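Local coordinates for multidrug resistance protein (Vibrio cholerae, PDB 1YC9) that forms a trimeric outer-membrane channel of the OMF family for drug efflux and could be involved in resistance to puromycin, acriflavine and tetraphenylarsonium chloride, at residues A132-V137 with D261-R266; E176-R181 with S193-V198; G254-R259 with G347-A352; A357-S362 with D426-H431; Q378-A383 with E405-N410. The protein carries 1 engineered substitution. All coordinates share one frame; numbering follows the deposited sequence.

Interaction 1 (A132-V137 with D261-R266); sequences AEAESV and DITAAR
Right before A134, the alanine that meets A264 across the contact, the carbonyl oxygen E133 O is held by two donors of its own helix, S136 OG at a short 2.5 Å and V137 N at 3.3 Å. Between the helices the contact itself is almost wholly apolar. A134 CB and A264 CB face each other at 4.0 Å, and the small methyls let the axes of the two segments come to 8.1 Å. The same A134 CB is touched from one flank by T263 CG2, again at 4.0 Å; this methyl lies anti to its backbone N, which turns OG1 back along the helix to the carbonyl of R259. E135 reaches in alongside: its CG rests 3.9 Å from A264 CB, and the extended chain beyond carries OE2 to a salt bridge with R268, one turn further along the partner helix. The other side of 261-266 is covered by helix 326-391, where I262 packs on Y345, T348 and A352. With 165° between their directions, these helices run nearly antiparallel, a close alanine-on-alanine packing within the helical barrel of outer membrane factors.

Interaction 2 (E176-R181 with S193-V198); sequences ELLEKR and SQAKAV
E179 reaches across to K196, and its chain can be followed outward. Its CB leaves the helix beside the contact and touches nothing of 193-198. CG, anti to the carbonyl carbon (chi1 -84°), starts the swing across and comes within 4.1 Å of K196 CE. The chain stays extended, which brings E179 CD to 3.6 Å from K196 CE. At the tip OE2 does the work: it forms the salt bridge to K196 NZ at 3.1 Å and lies just as near K196 CE, while OE1 stays further from the amine, at 3.9 Å. A bend at the last torsion of K196 (chi4 -77°) presents CE and NZ together to the carboxylate, and the two side chains cross at roughly a right angle. Beside this ion pair, L178 CD2 meets A195 CB at 3.9 Å, an apolar touch closed over by Y398 of helix 398-433; K196 also packs against Q379 of the second subunit. Helices 117-183 and 189-223 follow each other through a short turn, so an ion pair next to a small apolar contact joins the arms of a helical hairpin close to its tip, as in the coiled-coil end of TolC-like channels.

Interaction 3 (G254-R259 with G347-A352); sequences GLLGHR and GTLVQA
Two bends, at chi2 (-89°) and chi3 (-50°), fold the R259 chain over so that its guanidinium lies flat against A352, while L256, with CG anti to its carbonyl carbon (chi1 -54°), sends its two methyls toward the same helix. Both residues belong to a type I turn, L256 to R259, closed by the bond from R259 N to L256 O at 3.1 Å; R259 occupies the N-cap position of helix 260-281. The turn is thereby fastened to helix 326-391, in the helical part of the outer membrane factor fold. L256 splits its contacts: CD2 sits 4.0 Å from A352 CB, and CD1 meets L349 CD1, the two leucines crossing at about a right angle. That second pair is very tight, but L349 was modelled in two conformers, so its closeness is doubtful. I262 packs on L256 from the next helix, 260-281. The charged end of R259 is well provided for: NH2 forms a salt bridge with D261, while NH1 has both E355 and the carbonyl of A432. These partners probably fix the plane of the group and favour its positive charge within a buried contact. A352 CB then sits 3.5 Å above that plane, over its centre, with R259 CZ as its nearest atom.

Interaction 4 (A357-S362 with D426-H431); sequences ADVVTS and DLALIH
V359 meets A428 and L429 with its forked end, each branch taking one neighbour. CG1, anti to the backbone N (chi1 173°), is directed at L429: it lies 3.8 Å from L429 CB and 4.0 Å from L429 CD1, so the valine is set against the root of the leucine and one of its tips. The two side chains cross at about a right angle rather than running side by side. CG2 goes to the other residue, with A428 CB at 3.7 Å and the carbonyl oxygen A428 O at 3.5 Å, a van der Waals touch on the backbone itself. V359 thus lodges against the surface of the opposite helix, whose main chain it reaches because A428 is so small; the CA atoms of V359 and L429 are only 5.9 Å apart. A432, one turn on from A428, also packs on the valine. Away from this seam, T361 OG1 donates to A357 O at 3.0 Å, tilted 35° from the carbonyl plane, and T361 N reaches the same oxygen from the opposite face. That side of 357-362 belongs to the trimer interface: D358 and T361 both bond to N218 of the third subunit, and S362 to its E211. On the partner helix, D426 forms a salt bridge with R244. The segments run in opposite directions on helices 326-391 and 398-433, and V359 set against A428 and L429 joins the two arms at this level of a long antiparallel hairpin in the helical barrel of a TolC-type channel.

Interaction 5 (Q378-A383 with E405-N410); sequences QQAEQA and EESLLN
This is a close helix-to-helix contact between the arms of an antiparallel hairpin, 326-391 and 398-433, part of the coiled-coil end of the outer membrane factor fold; segment 378-383 falls inside a predicted coiled coil. The segment axes approach to 8.5 Å with 155° between their directions. What allows this is A380, whose methyl lies almost directly on the partner backbone: A380 CB is 3.8 Å from L408 CA, and the two CA atoms are only 5.1 Å apart. On one flank of the methyl stands S407 OG, 3.6 Å from A380 CB, a touch and not a bond. The hydroxyl, turned anti to the backbone N (chi1 164°), has a weak hydrogen bond with Q194 of the third subunit, so the serine belongs to the hairpin and to the trimer interface at once. The third subunit also lays A197 on A380. L408 fills the other flank. Its CG is likewise anti to the backbone N (chi1 177°), and the side chain leans across to the opposite helix, where L384, one turn beyond A380, packs on it as well. The far side of 405-410 faces helix 117-183: there E405 bonds to T174 and L409 packs on A167. E381 takes part through the foot of its side chain and its backbone, its extended chain leading on from the contact. The methyl L408 CD1 settles against this foot, 3.9 Å from E381 N and 4.0 Å from E381 CB.

The five contacts are spread along the helical part of one elongated subunit. Between centres, interactions 1 and 3 are about 12 Å apart, 3 and 4 about 13 Å, 2 and 5 about 19 Å, and 1 and 2 about 62 Å; 1 and 3 touch through D261 and I262. Along the chain, 2 is nested within 1, 5 within 4, and 1 and 3 cross. Interactions 4 and 5 tie the hairpin 326-391/398-433 at two heights, interaction 2 ties 117-183 to 189-223 near the tip, and 1 and 3 join helix 260-281 and the loop before it to helices 117-183 and 326-391. Interaction 2 meets the second subunit and 3, 4 and 5 the third, so packing within and between subunits builds the channel wall.

Interaction 1 (A132-V137 with D261-R266)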
# COMPACT_ATOMS: atom_id res chain seq x y z
N ALA A 132 -5.98 1.31 -19.54
CA ALA A 132 -5.90 2.67 -18.98
C ALA A 132 -7.21 3.47 -19.11
O ALA A 132 -7.62 4.25 -18.21
CB ALA A 132 -4.78 3.40 -19.56
N GLU A 133 -7.89 3.24 -20.22
CA GLU A 133 -9.20 3.87 -20.44
C GLU A 133 -10.20 3.38 -19.39
O GLU A 133 -10.91 4.17 -18.77
CB GLU A 133 -9.67 3.61 -21.86
CG GLU A 133 -8.91 4.38 -22.89
CD GLU A 133 -9.24 4.01 -24.33
OE1 GLU A 133 -9.98 3.03 -24.52
OE2 GLU A 133 -8.74 4.70 -25.25
N ALA A 134 -10.22 2.06 -19.15
CA ALA A 134 -11.06 1.46 -18.14
C ALA A 134 -10.68 1.97 -16.76
O ALA A 134 -11.56 2.24 -15.93
CB ALA A 134 -10.95 -0.07 -18.19
N GLU A 135 -9.39 2.12 -16.49
CA GLU A 135 -8.99 2.60 -15.19
C GLU A 135 -9.41 4.06 -14.97
O GLU A 135 -9.71 4.43 -13.84
CB GLU A 135 -7.50 2.41 -14.98
CG GLU A 135 -7.19 0.93 -14.81
CD GLU A 135 -5.74 0.65 -14.56
OE1 GLU A 135 -4.89 1.47 -14.95
OE2 GLU A 135 -5.43 -0.42 -13.96
N SER A 136 -9.48 4.86 -16.02
CA SER A 136 -9.97 6.23 -15.89
C SER A 136 -11.45 6.25 -15.46
O SER A 136 -11.86 7.10 -14.67
CB SER A 136 -9.76 7.08 -17.15
OG SER A 136 -10.56 6.63 -18.20
N VAL A 137 -12.24 5.31 -15.98
CA VAL A 137 -13.62 5.14 -15.51
C VAL A 137 -13.65 4.70 -14.04
O VAL A 137 -14.43 5.24 -13.23
CB VAL A 137 -14.39 4.13 -16.41
CG1 VAL A 137 -15.82 3.85 -15.90
CG2 VAL A 137 -14.40 4.65 -17.84
N ASP A 261 -12.57 -2.49 -13.51
CA ASP A 261 -11.40 -3.27 -13.01
C ASP A 261 -11.25 -4.62 -13.70
O ASP A 261 -10.14 -5.05 -14.05
CB ASP A 261 -11.40 -3.41 -11.48
CG ASP A 261 -12.65 -4.13 -10.91
OD1 ASP A 261 -12.59 -4.66 -9.77
OD2 ASP A 261 -13.75 -4.26 -11.51
N ILE A 262 -12.38 -5.30 -13.93
CA ILE A 262 -12.36 -6.55 -14.67
C ILE A 262 -11.95 -6.28 -16.12
O ILE A 262 -11.14 -7.01 -16.69
CB ILE A 262 -13.74 -7.27 -14.64
CG1 ILE A 262 -14.04 -7.71 -13.21
CG2 ILE A 262 -13.79 -8.43 -15.60
CD1 ILE A 262 -15.45 -8.24 -13.00
N THR A 263 -12.51 -5.25 -16.74
CA THR A 263 -12.14 -4.92 -18.10
C THR A 263 -10.64 -4.64 -18.21
O THR A 263 -9.98 -5.12 -19.10
CB THR A 263 -12.93 -3.72 -18.53
OG1 THR A 263 -14.31 -4.09 -18.52
CG2 THR A 263 -12.58 -3.33 -19.95
N ALA A 264 -10.12 -3.84 -17.29
CA ALA A 264 -8.71 -3.47 -17.32
C ALA A 264 -7.85 -4.70 -17.19
O ALA A 264 -6.91 -4.88 -17.94
CB ALA A 264 -8.41 -2.48 -16.26
N ALA A 265 -8.21 -5.58 -16.26
CA ALA A 265 -7.42 -6.80 -16.07
C ALA A 265 -7.51 -7.72 -17.26
O ALA A 265 -6.52 -8.37 -17.61
CB ALA A 265 -7.83 -7.53 -14.78
N ARG A 266 -8.68 -7.77 -17.89
CA ARG A 266 -8.82 -8.48 -19.16
C ARG A 266 -7.79 -8.02 -20.18
O ARG A 266 -7.03 -8.82 -20.73
CB ARG A 266 -10.23 -8.29 -19.72
CG ARG A 266 -10.47 -8.97 -21.06
CD ARG A 266 -11.80 -9.69 -21.16

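Interaction 2 (E176-R181 with S193-V198)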
# COMPACT_ATOMS: atom_id res chain seq x y z
N GLU A 176 -34.25 18.64 36.32
CA GLU A 176 -34.97 19.74 36.92
C GLU A 176 -36.26 19.33 37.62
O GLU A 176 -36.66 19.97 38.60
CB GLU A 176 -35.15 20.88 35.92
CG GLU A 176 -36.36 20.87 35.05
CD GLU A 176 -36.33 22.06 34.11
OE1 GLU A 176 -37.12 23.02 34.33
OE2 GLU A 176 -35.49 22.04 33.16
N LEU A 177 -36.87 18.24 37.16
CA LEU A 177 -37.94 17.60 37.92
C LEU A 177 -37.41 17.02 39.22
O LEU A 177 -38.02 17.20 40.28
CB LEU A 177 -38.63 16.50 37.11
CG LEU A 177 -39.74 15.77 37.89
CD1 LEU A 177 -40.89 16.69 38.21
CD2 LEU A 177 -40.23 14.56 37.10
N LEU A 178 -36.30 16.28 39.15
CA LEU A 178 -35.76 15.59 40.32
C LEU A 178 -35.25 16.60 41.34
O LEU A 178 -35.30 16.33 42.52
CB LEU A 178 -34.63 14.63 39.97
CG LEU A 178 -35.01 13.16 39.75
CD1 LEU A 178 -36.09 13.02 38.68
CD2 LEU A 178 -33.78 12.34 39.40
N GLU A 179 -34.80 17.74 40.87
CA GLU A 179 -34.30 18.79 41.74
C GLU A 179 -35.46 19.47 42.49
O GLU A 179 -35.32 19.78 43.68
CB GLU A 179 -33.52 19.82 40.96
CG GLU A 179 -32.07 19.43 40.74
CD GLU A 179 -31.23 20.58 40.22
OE1 GLU A 179 -31.65 21.21 39.23
OE2 GLU A 179 -30.16 20.87 40.83
N LYS A 180 -36.57 19.74 41.78
CA LYS A 180 -37.76 20.31 42.38
C LYS A 180 -38.30 19.32 43.43
O LYS A 180 -38.63 19.71 44.57
CB LYS A 180 -38.81 20.65 41.31
N ARG A 181 -38.30 18.03 43.10
CA ARG A 181 -38.73 17.01 44.04
C ARG A 181 -37.83 16.90 45.26
O ARG A 181 -38.33 16.83 46.38
CB ARG A 181 -38.82 15.65 43.40
CG ARG A 181 -40.04 15.54 42.47
CD ARG A 181 -40.16 14.22 41.78
NE ARG A 181 -40.22 13.06 42.69
CZ ARG A 181 -41.26 12.23 42.83
NH1 ARG A 181 -42.38 12.41 42.16
NH2 ARG A 181 -41.17 11.22 43.67
N SER A 193 -27.97 13.50 41.70
CA SER A 193 -26.58 13.52 41.27
C SER A 193 -26.40 12.57 40.06
O SER A 193 -25.70 12.90 39.12
CB SER A 193 -25.65 13.11 42.40
OG SER A 193 -25.70 14.05 43.47
N GLN A 194 -27.09 11.45 40.10
CA GLN A 194 -27.04 10.47 39.02
C GLN A 194 -27.59 11.07 37.76
O GLN A 194 -26.97 10.92 36.69
CB GLN A 194 -27.80 9.22 39.41
CG GLN A 194 -27.49 8.01 38.52
CD GLN A 194 -26.09 7.50 38.71
OE1 GLN A 194 -25.84 6.78 39.64
NE2 GLN A 194 -25.18 7.91 37.83
N ALA A 195 -28.69 11.80 37.88
CA ALA A 195 -29.35 12.40 36.75
C ALA A 195 -28.51 13.47 36.13
O ALA A 195 -28.51 13.66 34.89
CB ALA A 195 -30.71 12.94 37.13
N LYS A 196 -27.81 14.22 36.97
CA LYS A 196 -26.89 15.23 36.48
C LYS A 196 -25.68 14.57 35.78
O LYS A 196 -25.22 15.09 34.78
CB LYS A 196 -26.45 16.14 37.62
CG LYS A 196 -27.57 17.01 38.11
CD LYS A 196 -27.14 17.80 39.38
CE LYS A 196 -28.14 18.88 39.69
NZ LYS A 196 -27.96 20.04 38.79
N ALA A 197 -25.25 13.42 36.27
CA ALA A 197 -24.14 12.69 35.68
C ALA A 197 -24.57 12.18 34.28
O ALA A 197 -23.85 12.39 33.27
CB ALA A 197 -23.74 11.56 36.55
N VAL A 198 -25.78 11.63 34.23
CA VAL A 198 -26.37 11.19 32.96
C VAL A 198 -26.43 12.35 31.96
O VAL A 198 -25.97 12.20 30.81
CB VAL A 198 -27.78 10.55 33.16
CG1 VAL A 198 -28.51 10.33 31.81
CG2 VAL A 198 -27.65 9.23 33.86

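Interaction 3 (G254-R259 with G347-A352)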
# COMPACT_ATOMS: atom_id res chain seq x y z
N GLY A 254 -23.45 -12.48 -14.71
CA GLY A 254 -23.85 -11.62 -15.82
C GLY A 254 -23.82 -10.16 -15.43
O GLY A 254 -23.74 -9.25 -16.27
N LEU A 255 -23.79 -9.92 -14.12
CA LEU A 255 -23.85 -8.56 -13.62
C LEU A 255 -22.51 -7.83 -13.49
O LEU A 255 -22.41 -6.84 -12.79
CB LEU A 255 -24.70 -8.46 -12.37
CG LEU A 255 -24.37 -9.23 -11.10
CD1 LEU A 255 -25.58 -9.26 -10.20
CD2 LEU A 255 -23.87 -10.62 -11.36
N LEU A 256 -21.49 -8.30 -14.20
CA LEU A 256 -20.12 -7.79 -14.03
C LEU A 256 -19.56 -6.93 -15.16
O LEU A 256 -18.39 -6.54 -15.11
CB LEU A 256 -19.15 -8.96 -13.83
CG LEU A 256 -19.50 -9.91 -12.70
CD1 LEU A 256 -18.70 -11.21 -12.84
CD2 LEU A 256 -19.30 -9.26 -11.34
N GLY A 257 -20.39 -6.59 -16.16
CA GLY A 257 -19.89 -5.92 -17.35
C GLY A 257 -19.64 -4.44 -17.24
O GLY A 257 -19.03 -3.83 -18.12
N HIS A 258 -20.13 -3.81 -16.19
CA HIS A 258 -19.75 -2.42 -15.98
C HIS A 258 -18.53 -2.34 -15.02
O HIS A 258 -18.18 -1.25 -14.57
CB HIS A 258 -20.95 -1.59 -15.49
N ARG A 259 -17.89 -3.47 -14.70
CA ARG A 259 -16.73 -3.40 -13.80
C ARG A 259 -15.51 -3.05 -14.65
O ARG A 259 -14.98 -3.91 -15.39
CB ARG A 259 -16.47 -4.71 -13.07
CG ARG A 259 -17.58 -5.15 -12.14
CD ARG A 259 -17.46 -4.63 -10.77
NE ARG A 259 -16.15 -4.80 -10.10
CZ ARG A 259 -16.01 -4.93 -8.79
NH1 ARG A 259 -17.07 -5.05 -8.02
NH2 ARG A 259 -14.81 -5.04 -8.25
N GLY A 347 -8.56 -13.23 -10.02
CA GLY A 347 -8.70 -12.68 -8.72
C GLY A 347 -9.70 -11.55 -8.72
O GLY A 347 -10.43 -11.34 -7.73
N THR A 348 -9.67 -10.75 -9.79
CA THR A 348 -10.54 -9.58 -9.89
C THR A 348 -11.97 -10.04 -10.04
O THR A 348 -12.82 -9.46 -9.38
CB THR A 348 -10.12 -8.71 -11.07
OG1 THR A 348 -8.79 -8.21 -10.84
CG2 THR A 348 -10.94 -7.45 -11.16
N LEU A 349 -12.21 -11.11 -10.83
CA LEU A 349 -13.52 -11.70 -10.96
C LEU A 349 -14.01 -12.21 -9.60
O LEU A 349 -15.14 -11.96 -9.18
CB LEU A 349 -13.43 -12.87 -11.91
CG LEU A 349 -14.72 -13.52 -12.32
CD1 LEU A 349 -15.76 -12.45 -12.59
CD2 LEU A 349 -14.46 -14.34 -13.57
N VAL A 350 -13.14 -12.91 -8.88
CA VAL A 350 -13.51 -13.46 -7.58
C VAL A 350 -13.87 -12.34 -6.61
O VAL A 350 -14.91 -12.40 -5.94
CB VAL A 350 -12.37 -14.38 -7.02
CG1 VAL A 350 -12.62 -14.67 -5.55
CG2 VAL A 350 -12.24 -15.66 -7.86
N GLN A 351 -13.03 -11.33 -6.54
CA GLN A 351 -13.27 -10.22 -5.67
C GLN A 351 -14.55 -9.45 -6.03
O GLN A 351 -15.24 -8.98 -5.12
CB GLN A 351 -12.11 -9.25 -5.69
CG GLN A 351 -12.18 -8.18 -4.56
CD GLN A 351 -12.67 -8.64 -3.12
OE1 GLN A 351 -12.52 -9.86 -2.64
NE2 GLN A 351 -13.26 -7.65 -2.41
N ALA A 352 -14.86 -9.33 -7.32
CA ALA A 352 -16.06 -8.61 -7.74
C ALA A 352 -17.31 -9.40 -7.35
O ALA A 352 -18.27 -8.83 -6.86
CB ALA A 352 -16.04 -8.39 -9.22

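Interaction 4 (A357-S362 with D426-H431)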
# COMPACT_ATOMS: atom_id res chain seq x y z
N ALA A 357 -21.82 -10.34 -3.79
CA ALA A 357 -22.41 -11.25 -2.86
C ALA A 357 -22.66 -10.61 -1.50
O ALA A 357 -23.69 -10.89 -0.88
CB ALA A 357 -21.59 -12.52 -2.68
N ASP A 358 -21.73 -9.75 -1.05
CA ASP A 358 -21.84 -9.10 0.26
C ASP A 358 -22.95 -8.06 0.24
O ASP A 358 -23.73 -7.98 1.18
CB ASP A 358 -20.54 -8.43 0.67
CG ASP A 358 -19.55 -9.40 1.31
OD1 ASP A 358 -19.74 -10.62 1.27
OD2 ASP A 358 -18.50 -9.00 1.86
N VAL A 359 -23.04 -7.29 -0.84
CA VAL A 359 -24.10 -6.30 -0.95
C VAL A 359 -25.47 -6.98 -0.89
O VAL A 359 -26.36 -6.52 -0.17
CB VAL A 359 -24.02 -5.46 -2.23
CG1 VAL A 359 -25.28 -4.57 -2.34
CG2 VAL A 359 -22.75 -4.62 -2.28
N VAL A 360 -25.61 -8.08 -1.58
CA VAL A 360 -26.83 -8.88 -1.59
C VAL A 360 -27.12 -9.42 -0.19
O VAL A 360 -28.22 -9.27 0.35
CB VAL A 360 -26.76 -10.08 -2.57
CG1 VAL A 360 -27.96 -11.01 -2.39
CG2 VAL A 360 -26.67 -9.61 -4.03
N THR A 361 -26.11 -10.01 0.43
CA THR A 361 -26.27 -10.52 1.77
C THR A 361 -26.77 -9.44 2.71
O THR A 361 -27.73 -9.65 3.45
CB THR A 361 -24.92 -11.08 2.26
OG1 THR A 361 -24.67 -12.32 1.59
CG2 THR A 361 -24.98 -11.42 3.70
N SER A 362 -26.14 -8.28 2.68
CA SER A 362 -26.43 -7.28 3.65
C SER A 362 -27.77 -6.58 3.33
O SER A 362 -28.50 -6.20 4.24
CB SER A 362 -25.30 -6.27 3.74
OG SER A 362 -24.10 -6.91 4.22
N ASP A 426 -26.90 1.00 -0.64
CA ASP A 426 -27.25 1.40 -2.00
C ASP A 426 -25.97 1.84 -2.69
O ASP A 426 -25.72 1.51 -3.84
CB ASP A 426 -28.32 2.49 -2.02
CG ASP A 426 -29.03 2.56 -3.36
OD1 ASP A 426 -29.59 1.52 -3.76
OD2 ASP A 426 -29.02 3.58 -4.07
N LEU A 427 -25.16 2.63 -1.99
CA LEU A 427 -23.89 3.03 -2.55
C LEU A 427 -22.95 1.85 -2.79
O LEU A 427 -22.23 1.83 -3.77
CB LEU A 427 -23.21 4.10 -1.68
CG LEU A 427 -23.96 5.41 -1.45
CD1 LEU A 427 -23.21 6.24 -0.34
CD2 LEU A 427 -24.02 6.22 -2.74
N ALA A 428 -22.95 0.87 -1.89
CA ALA A 428 -22.13 -0.33 -2.04
C ALA A 428 -22.54 -1.13 -3.29
O ALA A 428 -21.72 -1.74 -3.98
CB ALA A 428 -22.29 -1.20 -0.87
N LEU A 429 -23.82 -1.09 -3.60
CA LEU A 429 -24.31 -1.77 -4.80
C LEU A 429 -23.78 -1.06 -6.03
O LEU A 429 -23.38 -1.71 -7.00
CB LEU A 429 -25.85 -1.80 -4.81
CG LEU A 429 -26.52 -2.39 -6.08
CD1 LEU A 429 -26.19 -3.85 -6.18
CD2 LEU A 429 -28.04 -2.20 -5.97
N ILE A 430 -23.85 0.26 -6.04
CA ILE A 430 -23.41 1.02 -7.17
C ILE A 430 -21.94 0.75 -7.39
O ILE A 430 -21.51 0.48 -8.49
CB ILE A 430 -23.69 2.51 -6.96
CG1 ILE A 430 -25.20 2.75 -7.12
CG2 ILE A 430 -22.93 3.33 -7.91
CD1 ILE A 430 -25.64 4.13 -6.84
N HIS A 431 -21.17 0.77 -6.30
CA HIS A 431 -19.75 0.45 -6.39
C HIS A 431 -19.49 -0.97 -6.91
O HIS A 431 -18.63 -1.19 -7.78
CB HIS A 431 -19.08 0.72 -5.06
CG HIS A 431 -17.61 0.66 -5.13
ND1 HIS A 431 -16.92 -0.53 -5.10
CD2 HIS A 431 -16.68 1.64 -5.31
CE1 HIS A 431 -15.63 -0.29 -5.22
NE2 HIS A 431 -15.46 1.02 -5.36

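Interaction 5 (Q378-A383 with E405-N410)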
# COMPACT_ATOMS: atom_id res chain seq x y z
N GLN A 378 -39.62 1.31 20.00
CA GLN A 378 -40.99 1.56 20.41
C GLN A 378 -41.35 0.99 21.76
O GLN A 378 -42.05 1.60 22.51
CB GLN A 378 -41.94 1.00 19.37
CG GLN A 378 -41.85 1.66 18.13
CD GLN A 378 -43.10 1.45 17.32
OE1 GLN A 378 -43.21 0.43 16.66
NE2 GLN A 378 -44.04 2.42 17.39
N GLN A 379 -40.89 -0.22 22.07
CA GLN A 379 -41.14 -0.78 23.39
C GLN A 379 -40.37 -0.08 24.48
O GLN A 379 -40.88 0.11 25.58
CB GLN A 379 -40.85 -2.26 23.43
CG GLN A 379 -41.62 -3.04 22.45
CD GLN A 379 -43.03 -3.29 22.85
OE1 GLN A 379 -43.48 -2.87 23.92
NE2 GLN A 379 -43.73 -4.06 22.02
N ALA A 380 -39.15 0.36 24.17
CA ALA A 380 -38.41 1.12 25.15
C ALA A 380 -39.07 2.49 25.39
O ALA A 380 -39.03 3.03 26.51
CB ALA A 380 -36.92 1.27 24.66
N GLU A 381 -39.67 3.05 24.35
CA GLU A 381 -40.30 4.35 24.45
C GLU A 381 -41.53 4.22 25.35
O GLU A 381 -41.72 5.02 26.23
CB GLU A 381 -40.72 4.84 23.10
CG GLU A 381 -41.28 6.22 23.14
CD GLU A 381 -41.64 6.73 21.78
OE1 GLU A 381 -41.21 6.08 20.78
OE2 GLU A 381 -42.34 7.77 21.73
N GLN A 382 -42.31 3.16 25.14
CA GLN A 382 -43.41 2.84 26.07
C GLN A 382 -42.93 2.63 27.49
O GLN A 382 -43.50 3.17 28.45
CB GLN A 382 -44.17 1.60 25.60
CG GLN A 382 -45.48 1.39 26.41
N ALA A 383 -41.85 1.87 27.67
CA ALA A 383 -41.30 1.65 28.98
C ALA A 383 -40.96 2.95 29.69
O ALA A 383 -41.28 3.08 30.86
CB ALA A 383 -40.09 0.73 28.94
N GLU A 405 -34.59 5.28 29.92
CA GLU A 405 -34.02 6.36 29.14
C GLU A 405 -32.80 5.83 28.35
O GLU A 405 -32.61 6.13 27.18
CB GLU A 405 -33.50 7.47 30.09
CG GLU A 405 -34.55 8.48 30.48
CD GLU A 405 -33.98 9.63 31.27
OE1 GLU A 405 -32.89 9.45 31.85
OE2 GLU A 405 -34.61 10.71 31.30
N GLU A 406 -31.98 5.07 29.05
CA GLU A 406 -30.71 4.55 28.49
C GLU A 406 -31.00 3.53 27.36
O GLU A 406 -30.40 3.60 26.26
CB GLU A 406 -29.96 3.87 29.62
CG GLU A 406 -28.70 3.17 29.18
CD GLU A 406 -27.49 3.96 29.48
OE1 GLU A 406 -27.58 5.22 29.48
OE2 GLU A 406 -26.48 3.30 29.73
N SER A 407 -31.91 2.62 27.65
CA SER A 407 -32.34 1.60 26.70
C SER A 407 -32.92 2.27 25.47
O SER A 407 -32.57 1.87 24.34
CB SER A 407 -33.36 0.64 27.36
OG SER A 407 -34.05 -0.11 26.37
N LEU A 408 -33.76 3.30 25.65
CA LEU A 408 -34.34 4.05 24.53
C LEU A 408 -33.30 4.70 23.64
O LEU A 408 -33.29 4.54 22.45
CB LEU A 408 -35.35 5.11 24.97
CG LEU A 408 -35.94 5.97 23.85
CD1 LEU A 408 -36.69 5.11 22.85
CD2 LEU A 408 -36.83 7.05 24.42
N LEU A 409 -32.41 5.47 24.25
CA LEU A 409 -31.37 6.14 23.53
C LEU A 409 -30.47 5.14 22.78
O LEU A 409 -30.09 5.43 21.69
CB LEU A 409 -30.51 7.02 24.46
CG LEU A 409 -29.36 7.79 23.79
CD1 LEU A 409 -29.86 8.63 22.62
CD2 LEU A 409 -28.60 8.77 24.82
N ASN A 410 -30.08 4.04 23.40
CA ASN A 410 -29.20 3.07 22.77
C ASN A 410 -29.89 2.51 21.51
O ASN A 410 -29.29 2.43 20.45
CB ASN A 410 -28.84 1.93 23.72
CG ASN A 410 -27.84 2.36 24.75
OD1 ASN A 410 -27.16 3.37 24.56
ND2 ASN A 410 -27.76 1.62 25.85